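Local coordinates for protein cleavage stimulation factor 77 (Encephalitozoon cuniculi, PDB 2UY1) that probably binds mRNA and, as a homodimeric CstF-77 relative, is thought to serve as a scaffold subunit of the cleavage stimulation factor in pre-mRNA 3' end processing, at residues R159-I163 with L178-E182; E195-H199 with I226-K231; L116-G121 with S156-Y160. Residues are numbered along the deposited sequence.

Contact 1: R159-I163 with L178-E182; sequences RYQQI and LIDLE
Two successive helices, 150-167 and 173-184, pack antiparallel as neighbours in the array of paired helices expected of a HAT-repeat protein of the Suf family. Both segments are helical throughout. Their short axes come within 11.2 Å at 154°. The closest CA pairs are Ile163-Leu178 (6.8 Å) and Gln162-Leu181 (8.4 Å). Leu178 (chi1 t, chi2 p) starts sideways, but its CD1 reaches Ile163 CG1 at 4.0 Å. One turn on, Leu181 points toward the partner helix and is the residue most covered in this contact. Its CD2 meets Ile163 CG1 at 3.6 Å, and its CD1 lies 3.0 Å from Gln162 OE1. Ile163, in the mt rotamer, thus touches both leucines. Glu182 follows with chi1 and chi2 both m, which curls its carboxylate back toward the 159-163 helix. Arg197 on helix 193-208 is its stronger ionic partner. Across the two helices the salt bridge is weak: Arg159 NH2 is 3.4 Å from both Glu182 OE1 and Glu182 OE2.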
ATOM      1  N   ARG B 159     -12.693  37.437  21.877  1.00 45.94           N
ATOM      2  CA  ARG B 159     -12.438  36.056  22.276  1.00 45.00           C
ATOM      3  C   ARG B 159     -13.632  35.140  21.993  1.00 44.36           C
ATOM      4  O   ARG B 159     -13.477  34.100  21.329  1.00 44.30           O
ATOM      5  CB  ARG B 159     -11.952  36.000  23.727  1.00 45.15           C
ATOM      6  CG  ARG B 159     -10.445  36.259  23.881  1.00 45.88           C
ATOM      7  CD  ARG B 159     -10.015  36.375  25.362  1.00 45.93           C
ATOM      8  NE  ARG B 159     -10.209  35.137  26.143  1.00 48.12           N
ATOM      9  CZ  ARG B 159     -10.375  35.079  27.472  1.00 47.48           C
ATOM     10  NH1 ARG B 159     -10.392  36.182  28.211  1.00 47.15           N
ATOM     11  NH2 ARG B 159     -10.551  33.907  28.066  1.00 46.50           N
ATOM     12  N   TYR B 160     -14.822  35.556  22.444  1.00 43.45           N
ATOM     13  CA  TYR B 160     -16.068  34.824  22.214  1.00 42.63           C
ATOM     14  C   TYR B 160     -16.354  34.528  20.728  1.00 43.83           C
ATOM     15  O   TYR B 160     -17.140  33.621  20.404  1.00 42.83           O
ATOM     16  CB  TYR B 160     -17.266  35.534  22.851  1.00 40.62           C
ATOM     17  CG  TYR B 160     -18.532  34.734  22.713  1.00 39.40           C
ATOM     18  CD1 TYR B 160     -18.645  33.459  23.303  1.00 38.31           C
ATOM     19  CD2 TYR B 160     -19.617  35.213  21.973  1.00 38.75           C
ATOM     20  CE1 TYR B 160     -19.797  32.686  23.170  1.00 34.96           C
ATOM     21  CE2 TYR B 160     -20.779  34.434  21.833  1.00 37.15           C
ATOM     22  CZ  TYR B 160     -20.847  33.176  22.445  1.00 36.38           C
ATOM     23  OH  TYR B 160     -21.974  32.416  22.340  1.00 35.66           O
ATOM     24  N   GLN B 161     -15.720  35.293  19.836  1.00 45.02           N
ATOM     25  CA  GLN B 161     -15.804  35.023  18.398  1.00 46.20           C
ATOM     26  C   GLN B 161     -15.145  33.700  18.060  1.00 46.20           C
ATOM     27  O   GLN B 161     -15.743  32.875  17.364  1.00 46.69           O
ATOM     28  CB  GLN B 161     -15.142  36.130  17.572  1.00 46.95           C
ATOM     29  CG  GLN B 161     -15.787  37.510  17.655  1.00 50.27           C
ATOM     30  CD  GLN B 161     -14.821  38.607  17.219  1.00 55.76           C
ATOM     31  OE1 GLN B 161     -13.650  38.341  16.892  1.00 58.98           O
ATOM     32  NE2 GLN B 161     -15.299  39.846  17.220  1.00 57.38           N
ATOM     33  N   GLN B 162     -13.911  33.510  18.537  1.00 46.17           N
ATOM     34  CA  GLN B 162     -13.149  32.257  18.337  1.00 46.50           C
ATOM     35  C   GLN B 162     -13.793  31.039  19.013  1.00 45.61           C
ATOM     36  O   GLN B 162     -13.607  29.907  18.545  1.00 45.41           O
ATOM     37  CB  GLN B 162     -11.691  32.399  18.791  1.00 46.07           C
ATOM     38  CG  GLN B 162     -10.924  33.587  18.157  1.00 49.13           C
ATOM     39  CD  GLN B 162      -9.387  33.409  18.158  1.00 50.13           C
ATOM     40  OE1 GLN B 162      -8.766  33.101  19.194  1.00 56.36           O
ATOM     41  NE2 GLN B 162      -8.768  33.619  16.988  1.00 54.64           N
ATOM     42  N   ILE B 163     -14.547  31.291  20.097  1.00 44.33           N
ATOM     43  CA  ILE B 163     -15.171  30.266  20.950  1.00 42.97           C
ATOM     44  C   ILE B 163     -16.554  29.867  20.413  1.00 43.07           C
ATOM     45  O   ILE B 163     -16.919  28.683  20.395  1.00 42.56           O
ATOM     46  CB  ILE B 163     -15.262  30.778  22.447  1.00 42.91           C
ATOM     47  CG1 ILE B 163     -13.878  30.873  23.083  1.00 41.18           C
ATOM     48  CG2 ILE B 163     -16.132  29.867  23.335  1.00 43.16           C
ATOM     49  CD1 ILE B 163     -13.867  31.633  24.406  1.00 42.39           C
ATOM     50  N   LEU B 178     -11.264  23.958  21.987  1.00 28.36           N
ATOM     51  CA  LEU B 178     -11.450  24.973  23.031  1.00 28.26           C
ATOM     52  C   LEU B 178     -10.315  24.976  24.052  1.00 28.42           C
ATOM     53  O   LEU B 178      -9.732  26.036  24.348  1.00 29.50           O
ATOM     54  CB  LEU B 178     -12.814  24.823  23.727  1.00 28.67           C
ATOM     55  CG  LEU B 178     -13.176  25.737  24.937  1.00 29.07           C
ATOM     56  CD1 LEU B 178     -13.393  27.203  24.489  1.00 28.98           C
ATOM     57  CD2 LEU B 178     -14.414  25.246  25.674  1.00 28.01           C
ATOM     58  N   ILE B 179     -10.012  23.796  24.593  1.00 27.13           N
ATOM     59  CA  ILE B 179      -8.897  23.605  25.504  1.00 26.36           C
ATOM     60  C   ILE B 179      -7.601  24.214  24.970  1.00 27.39           C
ATOM     61  O   ILE B 179      -6.968  25.032  25.672  1.00 28.30           O
ATOM     62  CB  ILE B 179      -8.673  22.093  25.860  1.00 26.10           C
ATOM     63  CG1 ILE B 179      -9.708  21.631  26.889  1.00 25.56           C
ATOM     64  CG2 ILE B 179      -7.223  21.836  26.412  1.00 24.36           C
ATOM     65  CD1 ILE B 179      -9.844  20.113  27.013  1.00 24.87           C
ATOM     66  N   ASP B 180      -7.221  23.806  23.757  1.00 27.67           N
ATOM     67  CA  ASP B 180      -5.993  24.306  23.096  1.00 29.28           C
ATOM     68  C   ASP B 180      -5.947  25.838  22.931  1.00 29.69           C
ATOM     69  O   ASP B 180      -4.928  26.454  23.198  1.00 30.41           O
ATOM     70  CB  ASP B 180      -5.815  23.661  21.723  1.00 28.76           C
ATOM     71  CG  ASP B 180      -5.660  22.152  21.775  1.00 30.86           C
ATOM     72  OD1 ASP B 180      -4.963  21.614  22.678  1.00 32.52           O
ATOM     73  OD2 ASP B 180      -6.253  21.503  20.880  1.00 30.85           O
ATOM     74  N   LEU B 181      -7.047  26.423  22.461  1.00 31.26           N
ATOM     75  CA  LEU B 181      -7.200  27.882  22.325  1.00 32.43           C
ATOM     76  C   LEU B 181      -6.976  28.620  23.656  1.00 32.83           C
ATOM     77  O   LEU B 181      -6.259  29.627  23.679  1.00 33.54           O
ATOM     78  CB  LEU B 181      -8.589  28.245  21.726  1.00 32.56           C
ATOM     79  CG  LEU B 181      -9.129  29.697  21.849  1.00 32.84           C
ATOM     80  CD1 LEU B 181      -8.780  30.484  20.646  1.00 37.13           C
ATOM     81  CD2 LEU B 181     -10.634  29.749  22.071  1.00 32.73           C
ATOM     82  N   GLU B 182      -7.601  28.130  24.740  1.00 33.20           N
ATOM     83  CA  GLU B 182      -7.449  28.695  26.098  1.00 32.82           C
ATOM     84  C   GLU B 182      -6.090  28.459  26.738  1.00 33.06           C
ATOM     85  O   GLU B 182      -5.611  29.288  27.536  1.00 32.22           O
ATOM     86  CB  GLU B 182      -8.539  28.169  27.048  1.00 32.39           C
ATOM     87  CG  GLU B 182      -9.940  28.767  26.842  1.00 34.92           C
ATOM     88  CD  GLU B 182     -10.024  30.284  27.087  1.00 38.57           C
ATOM     89  OE1 GLU B 182      -9.231  30.832  27.901  1.00 40.81           O
ATOM     90  OE2 GLU B 182     -10.908  30.925  26.482  1.00 37.01           O
TER

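Contact 2: E195-H199 with I226-K231; sequences ESRMH and IGQKEK
Segment 195-199 is helical, near the start of helix 193-208. Segment 226-231 is a turn, 226-228, followed by the start of helix 229-242. Ile226 (phi/psi -93/9) leaves the preceding helix, Gly227 takes positive phi (79/22), Gln228 (-112/50) holds the N-cap position, and 229-231 begin the next helix. The closest CA pair is Glu195-Ile226, at 8.5 Å. Gly227 is the C-prime residue of a Schellman motif that ends helix 213-225: Gln228 N bonds to Leu223 O and Gly227 N to Ile224 O. Ile226, Gln228 and Lys231 have CA-to-CB bonds directed toward 195-199. In this alpha-helical repeat fold, the turn between two helices packs on the helix before them. Glu195 is extended, with chi1 and chi2 both t. Its OE2 accepts two hydrogen bonds, from Gln228 NE2 at 3.0 Å with a nearly straight N-H...O angle, and from His199 NE2 at 3.1 Å. The latter is a His-carboxylate bond one turn along the same helix. His199 ND1 bonds to Tyr219 on helix 213-225, so both ring nitrogens are engaged. Ile226 (chi1 p, chi2 t) places CD1 4.0 Å from Glu195 CG and 4.2 Å from His199 CE1. Gln228 OE1 lies at the ring edge, 3.6 Å from His199 CE1. The chain of Lys231 runs past the same carbon, with Lys231 CE 4.2 Å from His199 CE1.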
ATOM      1  N   GLU B 195      -5.327  29.022  35.521  1.00 36.51           N
ATOM      2  CA  GLU B 195      -5.621  27.729  36.128  1.00 35.98           C
ATOM      3  C   GLU B 195      -7.114  27.545  36.509  1.00 34.54           C
ATOM      4  O   GLU B 195      -7.708  26.512  36.213  1.00 33.91           O
ATOM      5  CB  GLU B 195      -4.721  27.537  37.359  1.00 36.46           C
ATOM      6  CG  GLU B 195      -4.984  26.236  38.110  1.00 38.89           C
ATOM      7  CD  GLU B 195      -4.103  26.000  39.339  1.00 38.60           C
ATOM      8  OE1 GLU B 195      -3.010  26.618  39.457  1.00 39.16           O
ATOM      9  OE2 GLU B 195      -4.519  25.142  40.175  1.00 40.02           O
ATOM     10  N   SER B 196      -7.701  28.561  37.153  1.00 32.83           N
ATOM     11  CA  SER B 196      -9.084  28.552  37.593  1.00 31.19           C
ATOM     12  C   SER B 196     -10.004  28.431  36.364  1.00 29.80           C
ATOM     13  O   SER B 196     -10.925  27.586  36.288  1.00 27.65           O
ATOM     14  CB  SER B 196      -9.326  29.846  38.395  1.00 31.33           C
ATOM     15  OG  SER B 196     -10.633  29.902  38.931  1.00 32.48           O
ATOM     16  N   ARG B 197      -9.712  29.259  35.367  1.00 29.04           N
ATOM     17  CA  ARG B 197     -10.407  29.177  34.101  1.00 28.07           C
ATOM     18  C   ARG B 197     -10.314  27.788  33.456  1.00 27.75           C
ATOM     19  O   ARG B 197     -11.273  27.315  32.852  1.00 26.88           O
ATOM     20  CB  ARG B 197      -9.914  30.240  33.118  1.00 27.02           C
ATOM     21  CG  ARG B 197     -10.682  30.191  31.734  1.00 27.75           C
ATOM     22  CD  ARG B 197     -10.728  31.547  31.007  1.00 26.43           C
ATOM     23  NE  ARG B 197     -11.422  31.453  29.730  1.00 28.33           N
ATOM     24  CZ  ARG B 197     -12.739  31.605  29.567  1.00 29.28           C
ATOM     25  NH1 ARG B 197     -13.535  31.844  30.628  1.00 26.92           N
ATOM     26  NH2 ARG B 197     -13.263  31.491  28.351  1.00 29.67           N
ATOM     27  N   MET B 198      -9.144  27.179  33.551  1.00 28.64           N
ATOM     28  CA  MET B 198      -8.862  25.892  32.879  1.00 29.35           C
ATOM     29  C   MET B 198      -9.548  24.715  33.607  1.00 29.79           C
ATOM     30  O   MET B 198      -9.989  23.733  32.977  1.00 29.72           O
ATOM     31  CB  MET B 198      -7.335  25.654  32.819  1.00 29.33           C
ATOM     32  CG  MET B 198      -6.560  26.514  31.768  1.00 27.39           C
ATOM     33  SD  MET B 198      -7.429  26.733  30.201  1.00 29.40           S
ATOM     34  CE  MET B 198      -7.577  25.024  29.623  1.00 28.79           C
ATOM     35  N   HIS B 199      -9.622  24.808  34.933  1.00 29.15           N
ATOM     36  CA  HIS B 199     -10.347  23.812  35.731  1.00 29.78           C
ATOM     37  C   HIS B 199     -11.803  23.787  35.301  1.00 30.24           C
ATOM     38  O   HIS B 199     -12.324  22.727  35.000  1.00 31.40           O
ATOM     39  CB  HIS B 199     -10.225  24.102  37.221  1.00 28.79           C
ATOM     40  CG  HIS B 199      -8.871  23.774  37.796  1.00 27.05           C
ATOM     41  ND1 HIS B 199      -8.307  22.521  37.713  1.00 24.53           N
ATOM     42  CD2 HIS B 199      -8.005  24.524  38.518  1.00 28.77           C
ATOM     43  CE1 HIS B 199      -7.144  22.514  38.339  1.00 25.98           C
ATOM     44  NE2 HIS B 199      -6.935  23.721  38.837  1.00 29.28           N
ATOM     45  N   ILE B 226       0.566  20.934  35.223  1.00 30.72           N
ATOM     46  CA  ILE B 226       0.593  21.918  36.323  1.00 29.68           C
ATOM     47  C   ILE B 226       1.051  21.390  37.654  1.00 29.90           C
ATOM     48  O   ILE B 226       0.999  22.100  38.653  1.00 29.42           O
ATOM     49  CB  ILE B 226      -0.721  22.762  36.510  1.00 30.49           C
ATOM     50  CG1 ILE B 226      -1.942  21.914  36.883  1.00 29.01           C
ATOM     51  CG2 ILE B 226      -0.927  23.679  35.330  1.00 27.79           C
ATOM     52  CD1 ILE B 226      -3.197  22.828  37.064  1.00 30.18           C
ATOM     53  N   GLY B 227       1.553  20.166  37.659  1.00 29.99           N
ATOM     54  CA  GLY B 227       2.071  19.579  38.873  1.00 30.48           C
ATOM     55  C   GLY B 227       0.969  19.046  39.786  1.00 31.01           C
ATOM     56  O   GLY B 227       1.183  18.927  41.004  1.00 31.51           O
ATOM     57  N   GLN B 228      -0.220  18.763  39.244  1.00 30.49           N
ATOM     58  CA  GLN B 228      -1.315  18.202  40.073  1.00 30.49           C
ATOM     59  C   GLN B 228      -1.673  16.744  39.708  1.00 30.14           C
ATOM     60  O   GLN B 228      -2.847  16.404  39.529  1.00 28.71           O
ATOM     61  CB  GLN B 228      -2.567  19.129  40.106  1.00 30.10           C
ATOM     62  CG  GLN B 228      -2.423  20.328  41.023  1.00 29.71           C
ATOM     63  CD  GLN B 228      -3.392  21.482  40.720  1.00 33.33           C
ATOM     64  OE1 GLN B 228      -4.623  21.295  40.526  1.00 33.31           O
ATOM     65  NE2 GLN B 228      -2.834  22.709  40.697  1.00 35.37           N
ATOM     66  N   LYS B 229      -0.643  15.900  39.629  1.00 30.03           N
ATOM     67  CA  LYS B 229      -0.787  14.490  39.283  1.00 31.04           C
ATOM     68  C   LYS B 229      -1.641  13.635  40.226  1.00 31.57           C
ATOM     69  O   LYS B 229      -2.309  12.717  39.768  1.00 31.62           O
ATOM     70  CB  LYS B 229       0.581  13.836  39.079  1.00 31.16           C
ATOM     71  CG  LYS B 229       0.496  12.399  38.593  1.00 30.51           C
ATOM     72  CD  LYS B 229       1.790  11.982  37.891  1.00 30.62           C
ATOM     73  CE  LYS B 229       1.783  10.537  37.459  1.00 29.66           C
ATOM     74  NZ  LYS B 229       3.030  10.265  36.635  1.00 32.16           N
ATOM     75  N   GLU B 230      -1.604  13.911  41.525  1.00 32.07           N
ATOM     76  CA  GLU B 230      -2.532  13.276  42.457  1.00 32.58           C
ATOM     77  C   GLU B 230      -4.001  13.566  42.075  1.00 32.34           C
ATOM     78  O   GLU B 230      -4.828  12.652  42.065  1.00 30.64           O
ATOM     79  CB  GLU B 230      -2.220  13.687  43.905  1.00 33.31           C
ATOM     80  CG  GLU B 230      -1.089  12.884  44.525  1.00 37.94           C
ATOM     81  CD  GLU B 230      -0.394  13.623  45.681  1.00 47.33           C
ATOM     82  OE1 GLU B 230      -0.939  13.638  46.823  1.00 49.83           O
ATOM     83  OE2 GLU B 230       0.703  14.186  45.451  1.00 47.14           O
ATOM     84  N   LYS B 231      -4.316  14.825  41.747  1.00 31.58           N
ATOM     85  CA  LYS B 231      -5.661  15.166  41.242  1.00 32.57           C
ATOM     86  C   LYS B 231      -5.922  14.467  39.906  1.00 31.18           C
ATOM     87  O   LYS B 231      -7.015  13.977  39.674  1.00 30.98           O
ATOM     88  CB  LYS B 231      -5.877  16.695  41.155  1.00 32.89           C
ATOM     89  CG  LYS B 231      -7.337  17.137  40.896  1.00 35.39           C
ATOM     90  CD  LYS B 231      -7.576  18.663  41.122  1.00 35.83           C
ATOM     91  CE  LYS B 231      -8.817  19.186  40.355  1.00 38.10           C
ATOM     92  NZ  LYS B 231      -9.997  18.186  40.164  1.00 40.86           N
TER

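Contact 3: L116-G121 with S156-Y160; sequences LQTPMG and SFQRY
Pro119 lies against one turn of helix 150-167 and overlaps Ser156, Arg159 and Tyr160. It is the residue most covered by this contact. Its loop, 116-121, has no regular secondary structure. Leu116 and Gln117 have near-helical backbone angles, and the chain is extended from Thr118 to Gly121. Segment 156-160 is fully helical. The closest CA pair is Pro119-Ser156, at 4.6 Å, close enough for backbone to meet backbone. Pro119 CA makes a CA-H...O contact with Ser156 O at 3.4 Å. That oxygen also accepts the helical bond from Tyr160 N, 3.3 Å from Ser156 O. The Pro119 ring then fits between two side chains. Its CG sits over one face of the Arg159 guanidinium, 3.5 Å from Arg159 CZ. Its CB packs on Tyr160 CB at 3.8 Å. Ser156, with chi1 m, points toward the loop, and its OG donates a hydrogen bond to Leu116 O at 3.1 Å. Tyr160 has chi1 t, which lays its ring along the extended part of the loop. One ring face covers the Met120-Gly121 peptide: Met120 O is 3.6 Å from Tyr160 CD2, and Gly121 N is 3.6 Å from Tyr160 CZ. At Gly121 a beta carbon would come tightly close to Tyr160 OH. Leu116 and Met120 turn away, Leu116 onto Trp127 and Met120 onto Phe88. This is inter-helix loop packing in an alpha-helical HAT-repeat array, with a proline laid on the flank of a later helix.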
ATOM      1  N   LEU B 116     -17.574  41.156  32.290  1.00 47.58           N
ATOM      2  CA  LEU B 116     -16.865  41.783  31.185  1.00 46.92           C
ATOM      3  C   LEU B 116     -15.481  41.157  30.895  1.00 47.28           C
ATOM      4  O   LEU B 116     -14.973  41.267  29.779  1.00 47.75           O
ATOM      5  CB  LEU B 116     -16.763  43.304  31.423  1.00 46.39           C
ATOM      6  CG  LEU B 116     -18.008  44.125  31.044  1.00 45.55           C
ATOM      7  CD1 LEU B 116     -18.009  45.520  31.644  1.00 44.72           C
ATOM      8  CD2 LEU B 116     -18.138  44.223  29.558  1.00 45.68           C
ATOM      9  N   GLN B 117     -14.889  40.477  31.876  1.00 47.33           N
ATOM     10  CA  GLN B 117     -13.651  39.737  31.640  1.00 47.71           C
ATOM     11  C   GLN B 117     -13.856  38.293  31.181  1.00 46.83           C
ATOM     12  O   GLN B 117     -12.881  37.539  31.026  1.00 47.15           O
ATOM     13  CB  GLN B 117     -12.739  39.768  32.878  1.00 48.50           C
ATOM     14  CG  GLN B 117     -11.600  40.794  32.789  1.00 51.68           C
ATOM     15  CD  GLN B 117     -11.088  41.233  34.158  1.00 56.41           C
ATOM     16  OE1 GLN B 117     -11.335  40.561  35.177  1.00 58.72           O
ATOM     17  NE2 GLN B 117     -10.370  42.367  34.189  1.00 55.33           N
ATOM     18  N   THR B 118     -15.110  37.897  30.974  1.00 45.98           N
ATOM     19  CA  THR B 118     -15.409  36.558  30.420  1.00 44.45           C
ATOM     20  C   THR B 118     -16.075  36.581  29.028  1.00 42.54           C
ATOM     21  O   THR B 118     -17.099  37.252  28.810  1.00 42.09           O
ATOM     22  CB  THR B 118     -16.199  35.652  31.402  1.00 44.46           C
ATOM     23  OG1 THR B 118     -17.556  36.123  31.522  1.00 46.54           O
ATOM     24  CG2 THR B 118     -15.493  35.591  32.782  1.00 44.02           C
ATOM     25  N   PRO B 119     -15.467  35.862  28.066  1.00 40.73           N
ATOM     26  CA  PRO B 119     -16.118  35.705  26.775  1.00 39.82           C
ATOM     27  C   PRO B 119     -17.430  34.941  27.000  1.00 39.30           C
ATOM     28  O   PRO B 119     -17.406  33.848  27.590  1.00 38.45           O
ATOM     29  CB  PRO B 119     -15.111  34.867  25.968  1.00 39.72           C
ATOM     30  CG  PRO B 119     -13.815  34.986  26.696  1.00 39.59           C
ATOM     31  CD  PRO B 119     -14.175  35.166  28.136  1.00 40.47           C
ATOM     32  N   MET B 120     -18.556  35.526  26.582  1.00 38.78           N
ATOM     33  CA  MET B 120     -19.871  34.924  26.777  1.00 38.26           C
ATOM     34  C   MET B 120     -20.844  35.451  25.735  1.00 39.66           C
ATOM     35  O   MET B 120     -20.604  36.500  25.147  1.00 39.56           O
ATOM     36  CB  MET B 120     -20.407  35.242  28.184  1.00 38.77           C
ATOM     37  CG  MET B 120     -20.568  36.743  28.507  1.00 36.82           C
ATOM     38  SD  MET B 120     -21.691  37.023  29.899  1.00 36.55           S
ATOM     39  CE  MET B 120     -20.724  36.393  31.229  1.00 35.42           C
ATOM     40  N   GLY B 121     -21.932  34.716  25.491  1.00 40.19           N
ATOM     41  CA  GLY B 121     -22.974  35.205  24.610  1.00 41.50           C
ATOM     42  C   GLY B 121     -23.707  36.381  25.242  1.00 42.78           C
ATOM     43  O   GLY B 121     -24.103  36.314  26.412  1.00 43.27           O
ATOM     44  N   SER B 156     -12.622  40.477  25.507  1.00 45.02           N
ATOM     45  CA  SER B 156     -13.512  39.358  25.803  1.00 44.02           C
ATOM     46  C   SER B 156     -14.599  39.140  24.716  1.00 44.33           C
ATOM     47  O   SER B 156     -15.133  38.038  24.573  1.00 43.92           O
ATOM     48  CB  SER B 156     -14.128  39.530  27.192  1.00 44.51           C
ATOM     49  OG  SER B 156     -13.142  39.394  28.190  1.00 41.19           O
ATOM     50  N   PHE B 157     -14.885  40.169  23.919  1.00 44.58           N
ATOM     51  CA  PHE B 157     -15.826  40.030  22.781  1.00 45.14           C
ATOM     52  C   PHE B 157     -15.134  39.431  21.524  1.00 45.39           C
ATOM     53  O   PHE B 157     -15.748  38.620  20.808  1.00 45.23           O
ATOM     54  CB  PHE B 157     -16.498  41.369  22.463  1.00 45.14           C
ATOM     55  CG  PHE B 157     -17.523  41.308  21.349  1.00 44.99           C
ATOM     56  CD1 PHE B 157     -18.846  40.980  21.628  1.00 45.25           C
ATOM     57  CD2 PHE B 157     -17.166  41.614  20.035  1.00 44.15           C
ATOM     58  CE1 PHE B 157     -19.803  40.948  20.609  1.00 46.79           C
ATOM     59  CE2 PHE B 157     -18.112  41.599  19.005  1.00 45.56           C
ATOM     60  CZ  PHE B 157     -19.425  41.261  19.283  1.00 46.13           C
ATOM     61  N   GLN B 158     -13.887  39.858  21.269  1.00 45.31           N
ATOM     62  CA  GLN B 158     -13.007  39.235  20.276  1.00 46.16           C
ATOM     63  C   GLN B 158     -12.840  37.753  20.595  1.00 45.79           C
ATOM     64  O   GLN B 158     -12.848  36.908  19.709  1.00 46.18           O
ATOM     65  CB  GLN B 158     -11.615  39.864  20.274  1.00 45.85           C
ATOM     66  CG  GLN B 158     -11.546  41.348  20.003  1.00 47.48           C
ATOM     67  CD  GLN B 158     -10.136  41.829  19.654  1.00 47.99           C
ATOM     68  OE1 GLN B 158      -9.166  41.518  20.363  1.00 49.96           O
ATOM     69  NE2 GLN B 158     -10.015  42.586  18.551  1.00 48.28           N
ATOM     70  N   ARG B 159     -12.693  37.437  21.877  1.00 45.94           N
ATOM     71  CA  ARG B 159     -12.438  36.056  22.276  1.00 45.00           C
ATOM     72  C   ARG B 159     -13.632  35.140  21.993  1.00 44.36           C
ATOM     73  O   ARG B 159     -13.477  34.100  21.329  1.00 44.30           O
ATOM     74  CB  ARG B 159     -11.952  36.000  23.727  1.00 45.15           C
ATOM     75  CG  ARG B 159     -10.445  36.259  23.881  1.00 45.88           C
ATOM     76  CD  ARG B 159     -10.015  36.375  25.362  1.00 45.93           C
ATOM     77  NE  ARG B 159     -10.209  35.137  26.143  1.00 48.12           N
ATOM     78  CZ  ARG B 159     -10.375  35.079  27.472  1.00 47.48           C
ATOM     79  NH1 ARG B 159     -10.392  36.182  28.211  1.00 47.15           N
ATOM     80  NH2 ARG B 159     -10.551  33.907  28.066  1.00 46.50           N
ATOM     81  N   TYR B 160     -14.822  35.556  22.444  1.00 43.45           N
ATOM     82  CA  TYR B 160     -16.068  34.824  22.214  1.00 42.63           C
ATOM     83  C   TYR B 160     -16.354  34.528  20.728  1.00 43.83           C
ATOM     84  O   TYR B 160     -17.140  33.621  20.404  1.00 42.83           O
ATOM     85  CB  TYR B 160     -17.266  35.534  22.851  1.00 40.62           C
ATOM     86  CG  TYR B 160     -18.532  34.734  22.713  1.00 39.40           C
ATOM     87  CD1 TYR B 160     -18.645  33.459  23.303  1.00 38.31           C
ATOM     88  CD2 TYR B 160     -19.617  35.213  21.973  1.00 38.75           C
ATOM     89  CE1 TYR B 160     -19.797  32.686  23.170  1.00 34.96           C
ATOM     90  CE2 TYR B 160     -20.779  34.434  21.833  1.00 37.15           C
ATOM     91  CZ  TYR B 160     -20.847  33.176  22.445  1.00 36.38           C
ATOM     92  OH  TYR B 160     -21.974  32.416  22.340  1.00 35.66           O
TER

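Overall arrangement
From the N terminus, the loop 116-121 comes first. Contact 3 joins it to helix 150-167 across 34 residues, some of them not modelled. Contact 1 begins on that same helix, sharing Arg159 and Tyr160, and closes a short 14-residue loop to helix 173-184. Contact 2 opens only afterwards. It spans 26 mostly helical residues, from helix 193-208 to the turn before helix 229-242. Contacts 1 and 2 are thus in series, without crossing. Arg197 joins all three in space: it forms a salt bridge with Glu182, packs on Pro119 and lies close to the like-charged Arg159. Together they tie loop 116-121 to helix 150-167, that helix to 173-184, and helix 193-208 to the turn between helices 213-225 and 229-242.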